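Local coordinates for Ycf54 protein (Thermosynechococcus elongatus, PDB 3HZE) that is of unknown function but probably supports the oxidative cyclase step of chlorophyll biosynthesis, at residues 12-17 with 64-69; 18-23 with 77-82; 6-11 with 55-60; 71-76 with 88-93. One frame throughout, in Å; residues are numbered along the deposited sequence.

Interaction 1. Residues 12-17 with 64-69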
loop_
_atom_site.group_PDB
_atom_site.type_symbol
_atom_site.label_atom_id
_atom_site.label_comp_id
_atom_site.label_asym_id
_atom_site.label_seq_id
_atom_site.Cartn_x
_atom_site.Cartn_y
_atom_site.Cartn_z
ATOM N N LYS A 12 -1.353 12.010 -5.174
ATOM C CA LYS A 12 -0.682 12.984 -6.032
ATOM C C LYS A 12 0.731 12.484 -6.356
ATOM O O LYS A 12 1.137 12.447 -7.520
ATOM C CB LYS A 12 -0.611 14.344 -5.326
ATOM C CG LYS A 12 -0.011 15.458 -6.178
ATOM C CD LYS A 12 0.187 16.725 -5.350
ATOM C CE LYS A 12 0.839 17.838 -6.162
ATOM N NZ LYS A 12 -0.057 18.325 -7.246
ATOM N N PHE A 13 1.476 12.089 -5.329
ATOM C CA PHE A 13 2.831 11.586 -5.541
ATOM C C PHE A 13 2.832 10.301 -6.377
ATOM O O PHE A 13 3.685 10.117 -7.244
ATOM C CB PHE A 13 3.521 11.335 -4.197
ATOM C CG PHE A 13 4.867 10.662 -4.317
ATOM C CD1 PHE A 13 4.996 9.298 -4.090
ATOM C CD2 PHE A 13 6.002 11.394 -4.658
ATOM C CE1 PHE A 13 6.238 8.665 -4.200
ATOM C CE2 PHE A 13 7.248 10.775 -4.773
ATOM C CZ PHE A 13 7.366 9.408 -4.540
ATOM N N LEU A 14 1.870 9.426 -6.113
ATOM C CA LEU A 14 1.753 8.149 -6.821
ATOM C C LEU A 14 1.133 8.250 -8.220
ATOM O O LEU A 14 0.882 7.226 -8.865
ATOM C CB LEU A 14 0.938 7.157 -5.978
ATOM C CG LEU A 14 1.574 6.730 -4.651
ATOM C CD1 LEU A 14 0.603 5.870 -3.847
ATOM C CD2 LEU A 14 2.858 5.967 -4.938
ATOM N N THR A 15 0.866 9.466 -8.684
ATOM C CA THR A 15 0.304 9.645 -10.016
ATOM C C THR A 15 1.127 10.655 -10.830
ATOM O O THR A 15 1.256 10.511 -12.045
ATOM C CB THR A 15 -1.183 10.111 -9.966
ATOM O OG1 THR A 15 -1.288 11.325 -9.215
ATOM C CG2 THR A 15 -2.062 9.049 -9.305
ATOM N N GLU A 16 1.709 11.655 -10.167
ATOM C CA GLU A 16 2.491 12.666 -10.881
ATOM C C GLU A 16 3.999 12.493 -10.799
ATOM O O GLU A 16 4.741 13.186 -11.499
ATOM C CB GLU A 16 2.121 14.076 -10.388
ATOM C CG GLU A 16 0.626 14.339 -10.374
ATOM C CD GLU A 16 0.279 15.805 -10.165
ATOM O OE1 GLU A 16 1.057 16.523 -9.503
ATOM O OE2 GLU A 16 -0.788 16.231 -10.658
ATOM N N GLU A 17 4.461 11.583 -9.947
ATOM C CA GLU A 17 5.894 11.357 -9.804
ATOM C C GLU A 17 6.325 9.899 -9.899
ATOM O O GLU A 17 7.279 9.580 -10.606
ATOM C CB GLU A 17 6.404 11.926 -8.475
ATOM C CG GLU A 17 6.438 13.447 -8.409
ATOM C CD GLU A 17 7.094 13.953 -7.136
ATOM O OE1 GLU A 17 6.436 14.689 -6.372
ATOM O OE2 GLU A 17 8.268 13.608 -6.895
ATOM N N PRO A 64 -5.855 13.227 -0.606
ATOM C CA PRO A 64 -6.134 11.809 -0.367
ATOM C C PRO A 64 -4.872 10.969 -0.539
ATOM O O PRO A 64 -3.980 11.318 -1.314
ATOM C CB PRO A 64 -7.186 11.490 -1.418
ATOM C CG PRO A 64 -6.781 12.378 -2.550
ATOM C CD PRO A 64 -6.516 13.679 -1.840
ATOM N N ALA A 65 -4.799 9.858 0.182
ATOM C CA ALA A 65 -3.628 9.001 0.106
ATOM C C ALA A 65 -3.974 7.597 -0.357
ATOM O O ALA A 65 -5.143 7.249 -0.534
ATOM C CB ALA A 65 -2.950 8.943 1.460
ATOM N N ALA A 66 -2.940 6.797 -0.566
ATOM C CA ALA A 66 -3.123 5.422 -0.984
ATOM C C ALA A 66 -2.000 4.595 -0.381
ATOM O O ALA A 66 -0.899 5.095 -0.155
ATOM C CB ALA A 66 -3.093 5.315 -2.501
ATOM N N ALA A 67 -2.284 3.328 -0.119
ATOM C CA ALA A 67 -1.279 2.452 0.434
ATOM C C ALA A 67 -1.055 1.271 -0.488
ATOM O O ALA A 67 -1.947 0.879 -1.234
ATOM C CB ALA A 67 -1.721 1.944 1.805
ATOM N N ILE A 68 0.158 0.737 -0.466
ATOM C CA ILE A 68 0.444 -0.475 -1.221
ATOM C C ILE A 68 0.729 -1.418 -0.063
ATOM O O ILE A 68 1.645 -1.179 0.720
ATOM C CB ILE A 68 1.680 -0.353 -2.126
ATOM C CG1 ILE A 68 1.339 0.469 -3.373
ATOM C CG2 ILE A 68 2.125 -1.744 -2.579
ATOM C CD1 ILE A 68 1.114 1.937 -3.127
ATOM N N ILE A 69 -0.087 -2.457 0.069
ATOM C CA ILE A 69 0.054 -3.403 1.164
ATOM C C ILE A 69 0.465 -4.779 0.657
ATOM O O ILE A 69 0.026 -5.207 -0.412
ATOM C CB ILE A 69 -1.280 -3.500 1.937
ATOM C CG1 ILE A 69 -1.723 -2.094 2.356
ATOM C CG2 ILE A 69 -1.123 -4.391 3.167
ATOM C CD1 ILE A 69 -3.103 -2.041 2.985
HETATM O O HOH W 1 -3.131 13.355 -3.043
#

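Interaction 2. Residues 18-23 with 77-82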
loop_
_atom_site.group_PDB
_atom_site.type_symbol
_atom_site.label_atom_id
_atom_site.label_comp_id
_atom_site.label_asym_id
_atom_site.label_seq_id
_atom_site.Cartn_x
_atom_site.Cartn_y
_atom_site.Cartn_z
ATOM N N GLU A 18 5.627 9.019 -9.192
ATOM C CA GLU A 18 5.986 7.609 -9.189
ATOM C C GLU A 18 4.810 6.659 -9.406
ATOM O O GLU A 18 4.400 5.953 -8.481
ATOM C CB GLU A 18 6.672 7.253 -7.865
ATOM C CG GLU A 18 8.042 7.874 -7.677
ATOM C CD GLU A 18 9.064 7.325 -8.645
ATOM O OE1 GLU A 18 8.793 6.281 -9.277
ATOM O OE2 GLU A 18 10.146 7.934 -8.766
ATOM N N PRO A 19 4.244 6.637 -10.622
ATOM C CA PRO A 19 3.117 5.741 -10.906
ATOM C C PRO A 19 3.581 4.290 -10.757
ATOM O O PRO A 19 4.652 3.928 -11.242
ATOM C CB PRO A 19 2.737 6.109 -12.346
ATOM C CG PRO A 19 4.064 6.584 -12.941
ATOM C CD PRO A 19 4.600 7.437 -11.810
ATOM N N LEU A 20 2.786 3.463 -10.082
ATOM C CA LEU A 20 3.160 2.063 -9.849
ATOM C C LEU A 20 2.426 1.044 -10.719
ATOM O O LEU A 20 2.562 -0.165 -10.547
ATOM C CB LEU A 20 2.940 1.725 -8.373
ATOM C CG LEU A 20 3.846 2.485 -7.401
ATOM C CD1 LEU A 20 3.473 2.141 -5.961
ATOM C CD2 LEU A 20 5.294 2.112 -7.677
ATOM N N GLU A 21 1.633 1.564 -11.639
ATOM C CA GLU A 21 0.837 0.790 -12.575
ATOM C C GLU A 21 1.584 -0.403 -13.177
ATOM O O GLU A 21 1.154 -1.557 -13.052
ATOM C CB GLU A 21 0.423 1.728 -13.693
ATOM C CG GLU A 21 -0.900 1.487 -14.300
ATOM C CD GLU A 21 -1.166 2.477 -15.409
ATOM O OE1 GLU A 21 -1.087 3.702 -15.151
ATOM O OE2 GLU A 21 -1.436 2.023 -16.535
ATOM N N GLU A 22 2.690 -0.104 -13.847
ATOM C CA GLU A 22 3.496 -1.121 -14.506
ATOM C C GLU A 22 4.218 -2.018 -13.503
ATOM O O GLU A 22 4.416 -3.196 -13.765
ATOM C CB GLU A 22 4.487 -0.454 -15.481
ATOM C CG GLU A 22 5.441 -1.436 -16.167
ATOM C CD GLU A 22 5.715 -1.108 -17.638
ATOM O OE1 GLU A 22 6.560 -1.798 -18.260
ATOM O OE2 GLU A 22 5.082 -0.174 -18.180
ATOM N N VAL A 23 4.612 -1.464 -12.360
ATOM C CA VAL A 23 5.269 -2.274 -11.339
ATOM C C VAL A 23 4.268 -3.368 -10.941
ATOM O O VAL A 23 4.619 -4.545 -10.846
ATOM C CB VAL A 23 5.654 -1.428 -10.086
ATOM C CG1 VAL A 23 6.066 -2.348 -8.933
ATOM C CG2 VAL A 23 6.823 -0.493 -10.436
ATOM N N GLN A 77 9.939 -3.081 1.280
ATOM C CA GLN A 77 11.220 -2.419 1.507
ATOM C C GLN A 77 11.783 -1.970 0.159
ATOM O O GLN A 77 12.415 -0.922 0.058
ATOM C CB GLN A 77 12.215 -3.365 2.194
ATOM C CG GLN A 77 11.765 -3.865 3.559
ATOM C CD GLN A 77 12.735 -4.873 4.160
ATOM O OE1 GLN A 77 13.188 -5.796 3.479
ATOM N NE2 GLN A 77 13.046 -4.708 5.443
ATOM N N TRP A 78 11.556 -2.769 -0.876
ATOM C CA TRP A 78 12.034 -2.420 -2.206
ATOM C C TRP A 78 11.334 -1.144 -2.692
ATOM O O TRP A 78 11.973 -0.243 -3.248
ATOM C CB TRP A 78 11.773 -3.573 -3.173
ATOM C CG TRP A 78 12.103 -3.249 -4.588
ATOM C CD1 TRP A 78 13.334 -3.270 -5.177
ATOM C CD2 TRP A 78 11.180 -2.828 -5.599
ATOM N NE1 TRP A 78 13.236 -2.888 -6.494
ATOM C CE2 TRP A 78 11.923 -2.613 -6.779
ATOM C CE3 TRP A 78 9.791 -2.613 -5.620
ATOM C CZ2 TRP A 78 11.327 -2.193 -7.973
ATOM C CZ3 TRP A 78 9.198 -2.197 -6.806
ATOM C CH2 TRP A 78 9.966 -1.992 -7.968
ATOM N N LEU A 79 10.021 -1.066 -2.483
ATOM C CA LEU A 79 9.260 0.120 -2.895
ATOM C C LEU A 79 9.780 1.374 -2.185
ATOM O O LEU A 79 9.898 2.430 -2.793
ATOM C CB LEU A 79 7.764 -0.067 -2.591
ATOM C CG LEU A 79 6.953 -0.911 -3.584
ATOM C CD1 LEU A 79 5.541 -1.129 -3.047
ATOM C CD2 LEU A 79 6.895 -0.202 -4.936
ATOM N N LYS A 80 10.092 1.251 -0.898
ATOM C CA LYS A 80 10.601 2.386 -0.134
ATOM C C LYS A 80 11.949 2.827 -0.721
ATOM O O LYS A 80 12.207 4.020 -0.869
ATOM C CB LYS A 80 10.754 1.997 1.339
ATOM C CG LYS A 80 10.683 3.172 2.323
ATOM C CD LYS A 80 11.861 4.106 2.188
ATOM C CE LYS A 80 11.725 5.304 3.131
ATOM N NZ LYS A 80 12.805 6.312 2.900
ATOM N N LEU A 81 12.805 1.863 -1.056
ATOM C CA LEU A 81 14.108 2.174 -1.648
ATOM C C LEU A 81 13.924 2.903 -2.977
ATOM O O LEU A 81 14.597 3.892 -3.258
ATOM C CB LEU A 81 14.911 0.896 -1.914
ATOM C CG LEU A 81 15.743 0.245 -0.810
ATOM C CD1 LEU A 81 16.455 -0.985 -1.391
ATOM C CD2 LEU A 81 16.766 1.247 -0.267
ATOM N N ARG A 82 13.006 2.398 -3.796
ATOM C CA ARG A 82 12.733 2.992 -5.099
ATOM C C ARG A 82 12.042 4.362 -5.058
ATOM O O ARG A 82 12.474 5.289 -5.743
ATOM C CB ARG A 82 11.883 2.027 -5.945
ATOM C CG ARG A 82 12.603 0.755 -6.413
ATOM C CD ARG A 82 13.457 1.027 -7.651
ATOM N NE ARG A 82 12.697 1.803 -8.624
ATOM C CZ ARG A 82 13.115 2.943 -9.162
ATOM N NH1 ARG A 82 14.302 3.435 -8.832
ATOM N NH2 ARG A 82 12.324 3.615 -9.994
HETATM O O HOH W 2 12.375 6.632 -10.039
#

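Interaction 3. Residues 6-11 with 55-60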
loop_
_atom_site.group_PDB
_atom_site.type_symbol
_atom_site.label_atom_id
_atom_site.label_comp_id
_atom_site.label_asym_id
_atom_site.label_seq_id
_atom_site.Cartn_x
_atom_site.Cartn_y
_atom_site.Cartn_z
ATOM N N TYR A 6 3.432 -2.151 4.566
ATOM C CA TYR A 6 2.881 -1.201 3.608
ATOM C C TYR A 6 3.677 0.074 3.438
ATOM O O TYR A 6 4.437 0.468 4.319
ATOM C CB TYR A 6 1.469 -0.811 4.053
ATOM C CG TYR A 6 1.471 0.011 5.332
ATOM C CD1 TYR A 6 1.732 1.380 5.309
ATOM C CD2 TYR A 6 1.284 -0.598 6.572
ATOM C CE1 TYR A 6 1.812 2.123 6.499
ATOM C CE2 TYR A 6 1.359 0.130 7.759
ATOM C CZ TYR A 6 1.625 1.488 7.714
ATOM O OH TYR A 6 1.703 2.197 8.889
ATOM N N ILE A 7 3.501 0.715 2.288
ATOM C CA ILE A 7 4.100 2.015 2.065
ATOM C C ILE A 7 2.859 2.900 1.919
ATOM O O ILE A 7 1.828 2.455 1.409
ATOM C CB ILE A 7 4.955 2.115 0.781
ATOM C CG1 ILE A 7 4.163 1.631 -0.431
ATOM C CG2 ILE A 7 6.270 1.373 0.979
ATOM C CD1 ILE A 7 4.730 2.122 -1.755
ATOM N N LEU A 8 2.944 4.132 2.395
ATOM C CA LEU A 8 1.819 5.047 2.309
ATOM C C LEU A 8 2.270 6.346 1.655
ATOM O O LEU A 8 3.328 6.861 1.981
ATOM C CB LEU A 8 1.283 5.333 3.718
ATOM C CG LEU A 8 0.174 6.370 3.893
ATOM C CD1 LEU A 8 -1.129 5.851 3.279
ATOM C CD2 LEU A 8 -0.012 6.642 5.393
ATOM N N ALA A 9 1.480 6.865 0.720
ATOM C CA ALA A 9 1.825 8.123 0.059
ATOM C C ALA A 9 0.584 8.790 -0.507
ATOM O O ALA A 9 -0.465 8.153 -0.666
ATOM C CB ALA A 9 2.832 7.871 -1.063
ATOM N N SER A 10 0.708 10.071 -0.837
ATOM C CA SER A 10 -0.415 10.807 -1.401
ATOM C C SER A 10 -0.675 10.261 -2.800
ATOM O O SER A 10 0.243 9.770 -3.464
ATOM C CB SER A 10 -0.081 12.302 -1.483
ATOM O OG SER A 10 0.963 12.533 -2.412
ATOM N N LYS A 11 -1.924 10.333 -3.246
ATOM C CA LYS A 11 -2.261 9.855 -4.573
ATOM C C LYS A 11 -1.560 10.763 -5.577
ATOM O O LYS A 11 -1.206 10.346 -6.684
ATOM C CB LYS A 11 -3.780 9.890 -4.787
ATOM C CG LYS A 11 -4.553 9.202 -3.670
ATOM C CD LYS A 11 -5.714 8.353 -4.181
ATOM C CE LYS A 11 -6.732 9.166 -4.949
ATOM N NZ LYS A 11 -7.934 8.351 -5.297
ATOM N N ALA A 55 -2.377 7.461 13.818
ATOM C CA ALA A 55 -2.597 8.904 13.896
ATOM C C ALA A 55 -1.441 9.772 13.402
ATOM O O ALA A 55 -1.658 10.802 12.761
ATOM C CB ALA A 55 -2.953 9.290 15.332
ATOM N N GLU A 56 -0.215 9.365 13.705
ATOM C CA GLU A 56 0.951 10.138 13.305
ATOM C C GLU A 56 1.148 10.126 11.791
ATOM O O GLU A 56 1.366 11.170 11.173
ATOM C CB GLU A 56 2.197 9.590 14.011
ATOM C CG GLU A 56 3.282 10.625 14.263
ATOM C CD GLU A 56 3.864 11.188 12.984
ATOM O OE1 GLU A 56 4.424 10.399 12.193
ATOM O OE2 GLU A 56 3.763 12.416 12.772
ATOM N N GLN A 57 1.060 8.945 11.188
ATOM C CA GLN A 57 1.238 8.835 9.746
ATOM C C GLN A 57 0.107 9.515 8.991
ATOM O O GLN A 57 0.322 10.075 7.917
ATOM C CB GLN A 57 1.347 7.368 9.332
ATOM C CG GLN A 57 2.544 6.660 9.954
ATOM C CD GLN A 57 2.966 5.437 9.173
ATOM O OE1 GLN A 57 2.132 4.636 8.752
ATOM N NE2 GLN A 57 4.271 5.271 8.989
ATOM N N LYS A 58 -1.098 9.476 9.547
ATOM C CA LYS A 58 -2.227 10.121 8.888
ATOM C C LYS A 58 -1.994 11.621 8.851
ATOM O O LYS A 58 -2.351 12.293 7.888
ATOM C CB LYS A 58 -3.534 9.842 9.627
ATOM C CG LYS A 58 -4.731 10.530 8.989
ATOM C CD LYS A 58 -5.968 10.448 9.860
ATOM C CE LYS A 58 -7.130 11.215 9.229
ATOM N NZ LYS A 58 -8.338 11.251 10.113
ATOM N N ALA A 59 -1.389 12.149 9.907
ATOM C CA ALA A 59 -1.115 13.579 9.982
ATOM C C ALA A 59 -0.029 13.988 8.993
ATOM O O ALA A 59 -0.116 15.040 8.358
ATOM C CB ALA A 59 -0.690 13.946 11.403
ATOM N N ARG A 60 0.989 13.145 8.859
ATOM C CA ARG A 60 2.102 13.429 7.964
ATOM C C ARG A 60 1.823 13.237 6.476
ATOM O O ARG A 60 2.344 13.981 5.645
ATOM C CB ARG A 60 3.311 12.577 8.350
ATOM C CG ARG A 60 3.995 12.996 9.637
ATOM C CD ARG A 60 5.163 12.074 9.939
ATOM N NE ARG A 60 6.094 11.971 8.819
ATOM C CZ ARG A 60 7.191 11.220 8.833
ATOM N NH1 ARG A 60 7.492 10.508 9.912
ATOM N NH2 ARG A 60 7.990 11.179 7.774
#

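Interaction 4. Residues 71-76 with 88-93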
loop_
_atom_site.group_PDB
_atom_site.type_symbol
_atom_site.label_atom_id
_atom_site.label_comp_id
_atom_site.label_asym_id
_atom_site.label_seq_id
_atom_site.Cartn_x
_atom_site.Cartn_y
_atom_site.Cartn_z
ATOM N N THR A 71 2.096 -8.933 2.130
ATOM C CA THR A 71 2.555 -9.783 3.215
ATOM C C THR A 71 4.025 -10.128 2.990
ATOM O O THR A 71 4.642 -10.828 3.796
ATOM C CB THR A 71 1.718 -11.063 3.325
ATOM O OG1 THR A 71 1.575 -11.655 2.029
ATOM C CG2 THR A 71 0.340 -10.741 3.896
ATOM N N ASN A 72 4.580 -9.629 1.885
ATOM C CA ASN A 72 5.992 -9.837 1.556
ATOM C C ASN A 72 6.719 -8.554 1.963
ATOM O O ASN A 72 6.642 -7.541 1.266
ATOM C CB ASN A 72 6.165 -10.063 0.051
ATOM C CG ASN A 72 7.620 -10.292 -0.343
ATOM O OD1 ASN A 72 8.518 -9.596 0.130
ATOM N ND2 ASN A 72 7.854 -11.269 -1.218
ATOM N N GLN A 73 7.436 -8.600 3.079
ATOM C CA GLN A 73 8.132 -7.418 3.567
ATOM C C GLN A 73 9.207 -6.869 2.635
ATOM O O GLN A 73 9.371 -5.655 2.539
ATOM C CB GLN A 73 8.735 -7.692 4.948
ATOM C CG GLN A 73 9.565 -6.546 5.504
ATOM C CD GLN A 73 9.959 -6.767 6.950
ATOM O OE1 GLN A 73 10.273 -7.888 7.356
ATOM N NE2 GLN A 73 9.955 -5.696 7.734
ATOM N N GLN A 74 9.937 -7.743 1.947
ATOM C CA GLN A 74 10.987 -7.272 1.050
ATOM C C GLN A 74 10.452 -6.444 -0.105
ATOM O O GLN A 74 11.108 -5.504 -0.542
ATOM C CB GLN A 74 11.809 -8.449 0.519
ATOM C CG GLN A 74 12.804 -8.992 1.548
ATOM C CD GLN A 74 12.139 -9.372 2.859
ATOM O OE1 GLN A 74 11.269 -10.248 2.898
ATOM N NE2 GLN A 74 12.544 -8.713 3.945
ATOM N N PHE A 75 9.267 -6.791 -0.602
ATOM C CA PHE A 75 8.675 -6.038 -1.700
ATOM C C PHE A 75 8.405 -4.611 -1.237
ATOM O O PHE A 75 8.632 -3.653 -1.976
ATOM C CB PHE A 75 7.369 -6.694 -2.147
ATOM C CG PHE A 75 6.628 -5.912 -3.186
ATOM C CD1 PHE A 75 7.239 -5.567 -4.390
ATOM C CD2 PHE A 75 5.323 -5.503 -2.957
ATOM C CE1 PHE A 75 6.551 -4.818 -5.353
ATOM C CE2 PHE A 75 4.624 -4.753 -3.915
ATOM C CZ PHE A 75 5.242 -4.413 -5.113
ATOM N N ILE A 76 7.915 -4.479 -0.007
ATOM C CA ILE A 76 7.616 -3.170 0.555
ATOM C C ILE A 76 8.910 -2.398 0.785
ATOM O O ILE A 76 8.978 -1.198 0.517
ATOM C CB ILE A 76 6.827 -3.312 1.879
ATOM C CG1 ILE A 76 5.459 -3.934 1.585
ATOM C CG2 ILE A 76 6.666 -1.970 2.558
ATOM C CD1 ILE A 76 4.603 -3.124 0.584
HETATM N N MSE A 88 6.379 4.181 5.589
HETATM C CA MSE A 88 6.342 2.728 5.580
HETATM C C MSE A 88 5.939 2.246 6.966
HETATM O O MSE A 88 6.155 2.943 7.958
HETATM C CB MSE A 88 7.716 2.163 5.194
HETATM C CG MSE A 88 7.776 0.638 5.150
HETATM SE SE MSE A 88 9.490 -0.089 4.558
HETATM C CE MSE A 88 10.574 0.520 6.042
ATOM N N GLY A 89 5.342 1.064 7.032
ATOM C CA GLY A 89 4.942 0.528 8.318
ATOM C C GLY A 89 4.401 -0.881 8.205
ATOM O O GLY A 89 4.526 -1.522 7.160
ATOM N N GLN A 90 3.794 -1.368 9.282
ATOM C CA GLN A 90 3.229 -2.710 9.294
ATOM C C GLN A 90 2.157 -2.846 10.366
ATOM O O GLN A 90 2.085 -2.038 11.295
ATOM C CB GLN A 90 4.333 -3.743 9.544
ATOM C CG GLN A 90 5.137 -3.518 10.826
ATOM C CD GLN A 90 6.236 -4.551 11.010
ATOM O OE1 GLN A 90 6.034 -5.588 11.646
ATOM N NE2 GLN A 90 7.404 -4.278 10.439
ATOM N N PHE A 91 1.312 -3.856 10.226
ATOM C CA PHE A 91 0.272 -4.099 11.212
ATOM C C PHE A 91 -0.182 -5.542 11.114
ATOM O O PHE A 91 0.061 -6.204 10.100
ATOM C CB PHE A 91 -0.904 -3.129 11.025
ATOM C CG PHE A 91 -1.600 -3.232 9.692
ATOM C CD1 PHE A 91 -2.472 -4.282 9.422
ATOM C CD2 PHE A 91 -1.422 -2.242 8.721
ATOM C CE1 PHE A 91 -3.168 -4.350 8.207
ATOM C CE2 PHE A 91 -2.109 -2.297 7.505
ATOM C CZ PHE A 91 -2.984 -3.353 7.250
ATOM N N THR A 92 -0.826 -6.038 12.169
ATOM C CA THR A 92 -1.297 -7.420 12.188
ATOM C C THR A 92 -2.793 -7.514 11.962
ATOM O O THR A 92 -3.511 -6.521 12.045
ATOM C CB THR A 92 -1.016 -8.100 13.545
ATOM O OG1 THR A 92 -1.779 -7.439 14.562
ATOM C CG2 THR A 92 0.460 -8.038 13.889
ATOM N N SER A 93 -3.253 -8.730 11.695
ATOM C CA SER A 93 -4.670 -8.998 11.477
ATOM C C SER A 93 -5.460 -8.693 12.743
ATOM O O SER A 93 -6.633 -8.328 12.678
ATOM C CB SER A 93 -4.883 -10.467 11.100
ATOM O OG SER A 93 -4.112 -10.820 9.965
#

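Interaction 1. Residues 12-17 with 64-69
Leu14, on the short helix 13-16, packs against Ala66 and Ile68 of strand 65-70, laying a helix on one face of the four-stranded antiparallel sheet of this alpha/beta fold. The direct contact is apolar. Ala66 and Ile68 are two residues apart on the strand, with Ala67 turned the other way between them, and both project from the same face. A single methyl, Leu14 CD1, meets both of them. It lies 4.0 Å from Ala66 CB and just as far from Ile68 CD1. The Leu14 and Ile68 side chains run past one another in opposite senses and touch through their CD1 methyls. Leu14 CG lies beside the backbone N (chi1 -65°), which carries the branch toward the strand. Leu83 of helix 73-83 and Ala9 of strand 3-10 also touch Leu14.

The polar links lie at the margins. Within residues 12-17, Lys12 NZ forms a salt bridge with Glu16 OE1 at 3.1 Å, approaching from above the carboxylate plane. Lys12 O accepts from the backbone N of both Thr15 and Glu16, which fixes the turn. Between the segments a water bridges the main chains, accepting from Lys12 N at 3.1 Å and donating to Pro64 O at 2.8 Å.

Interaction 2. Residues 18-23 with 77-82
Glu18 and Leu20, in the approach to helix 21-34, run beside helix 73-83 with Glu18 CA 9.1 Å from Arg82 CA and Leu20 CA 9.5 Å from Leu79 CA, a spacing that side chains must bridge. Three pairs do so, two by apolar contact and one through a water. Deepest is the pair of leucines, whose side chains cross obliquely and touch through Leu20 CD2 and Leu79 CD2 at 3.9 Å. Three residues after Leu20, Val23 CG1 comes up to the rim of the Trp78 indole, near the ring plane, and is 3.8 Å from CZ3. Trp78 CG lies anti to the backbone N (chi1 174°), which swings the six-membered ring toward Val23, while Arg82 CG lies over one face of the indole. At the outer end, Glu18 OE1 and Arg82 NH2 are 4.5 Å apart, too far for a salt bridge, and the oxygen stands well out of the guanidinium plane. A water joins the two charges instead, donating to Glu18 OE2 and accepting from Arg82 NH2. The leucine pair faces the sheet, where both residues rest on Ile68 of strand 65-70; Leu20 also touches Leu14 of helix 13-16 and Leu83 of helix 73-83.

Interaction 3. Residues 6-11 with 55-60
Tyr6 and Gln57 approach each other from opposite directions, the phenol reaching out from strand 3-10 and the amide reaching over from helix 55-60. They meet in a very short hydrogen bond, with Tyr6 OH donating to Gln57 OE1 at 2.5 Å. The acceptor lies at the edge of the phenol, in the ring plane, while the amide is turned 78° to that plane; the two flat groups therefore meet nearly at right angles and do not stack. Tyr6 CG occupies the crowded position between the backbone N and the carbonyl carbon (chi1 68°), and from there the ring extends toward the helix. Gln57 is extended beyond CG, long enough to span the gap to the strand. The other end of its amide is held too, because Gln57 NE2 donates to Met88 O of strand 87-92, so the two bonds together set the rotation of the group. A phenylalanine in place of Tyr6 would probably leave Gln57 OE1 without its donor and the amide held from its nitrogen alone.

Leu8, two residues along on the same face of the strand, adds an apolar contact, with CD2 lying 4.2 Å from Gln57 CB. Between these two, Ile7 points the other way, to helix 73-83. Strand 3-10 is an inner strand, bonded to 65-70 on one side and 87-92 on the other, and helix 55-60 lies across the face opposite helix 73-83, with Phe48, Leu49 and Phe54 from the loops packing around Tyr6 and Leu8.

Interaction 4. Residues 71-76 with 88-93
Asn72 OD1 accepts a capping bond from Phe75 N at 3.0 Å, starting the helix whose first turn brings Gln73 and Ile76 onto Met88 and Gln90 of strand 87-92. Asn72 is thus the N-cap of helix 73-83. The bond is moderately straight, with an N-H...O angle of 153°, but the donor sits above the carbonyl plane, 50° out of it, and so is not aimed at a lone pair.

Across the contact, the firm interaction is apolar. Ile76 CG2 touches Met88 CG at 3.8 Å and the selenium, SE, at 3.9 Å; the residue is a selenomethionine. The two side chains pass at a slant, and one methyl of the isoleucine therefore meets two successive atoms of the longer chain. The Met88 chain runs out straight as far as SE, which brings CG and SE to Ile76 CG2, and only its last torsion bends, turning the terminal CE away from that methyl.

Nearer the helix start, Gln73 and Gln90 approach through their amide nitrogens, Gln73 NE2 standing 4.0 Å from Gln90 NE2. The amide planes are 80° apart, ruling out a stack, and the nearest atoms are both N-H donors, which do not pair with each other; this is a loose meeting toward the exposed side of the contact.

Strand 87-92 is the outermost strand on its side of the sheet, next to strand 3-10, whose Tyr5 touches Gln73, Ile76 and Gln90. On the inner side, Phe75 packs on Ile68 and Ser70 of strand 65-70 and makes a cation-pi contact with Arg27 of helix 21-34.

Overall arrangement
Interactions 1, 2 and 4 lie on one face of the antiparallel sheet and interaction 3 on the other. Strand pairing ties 1 to 3, with Ala66 N 2.8 Å from Ala9 O, and 3 to 4, with Tyr6 N 2.9 Å from Gly89 O. Interactions 1 and 2 share a continuous apolar layer, in which Ile68 CD1 is 3.7 Å from Leu20 CD1. Interactions 2 and 4 both use helix 73-83 and meet where Lys80 CB lies 4.0 Å from Met88 SE. Ile7 links 3 to 2 through the sheet, its CD1 3.6 Å from Leu79 CD1. Interactions 1 and 4, with centres about 17 Å apart, lie on opposite sides of the chain's centre.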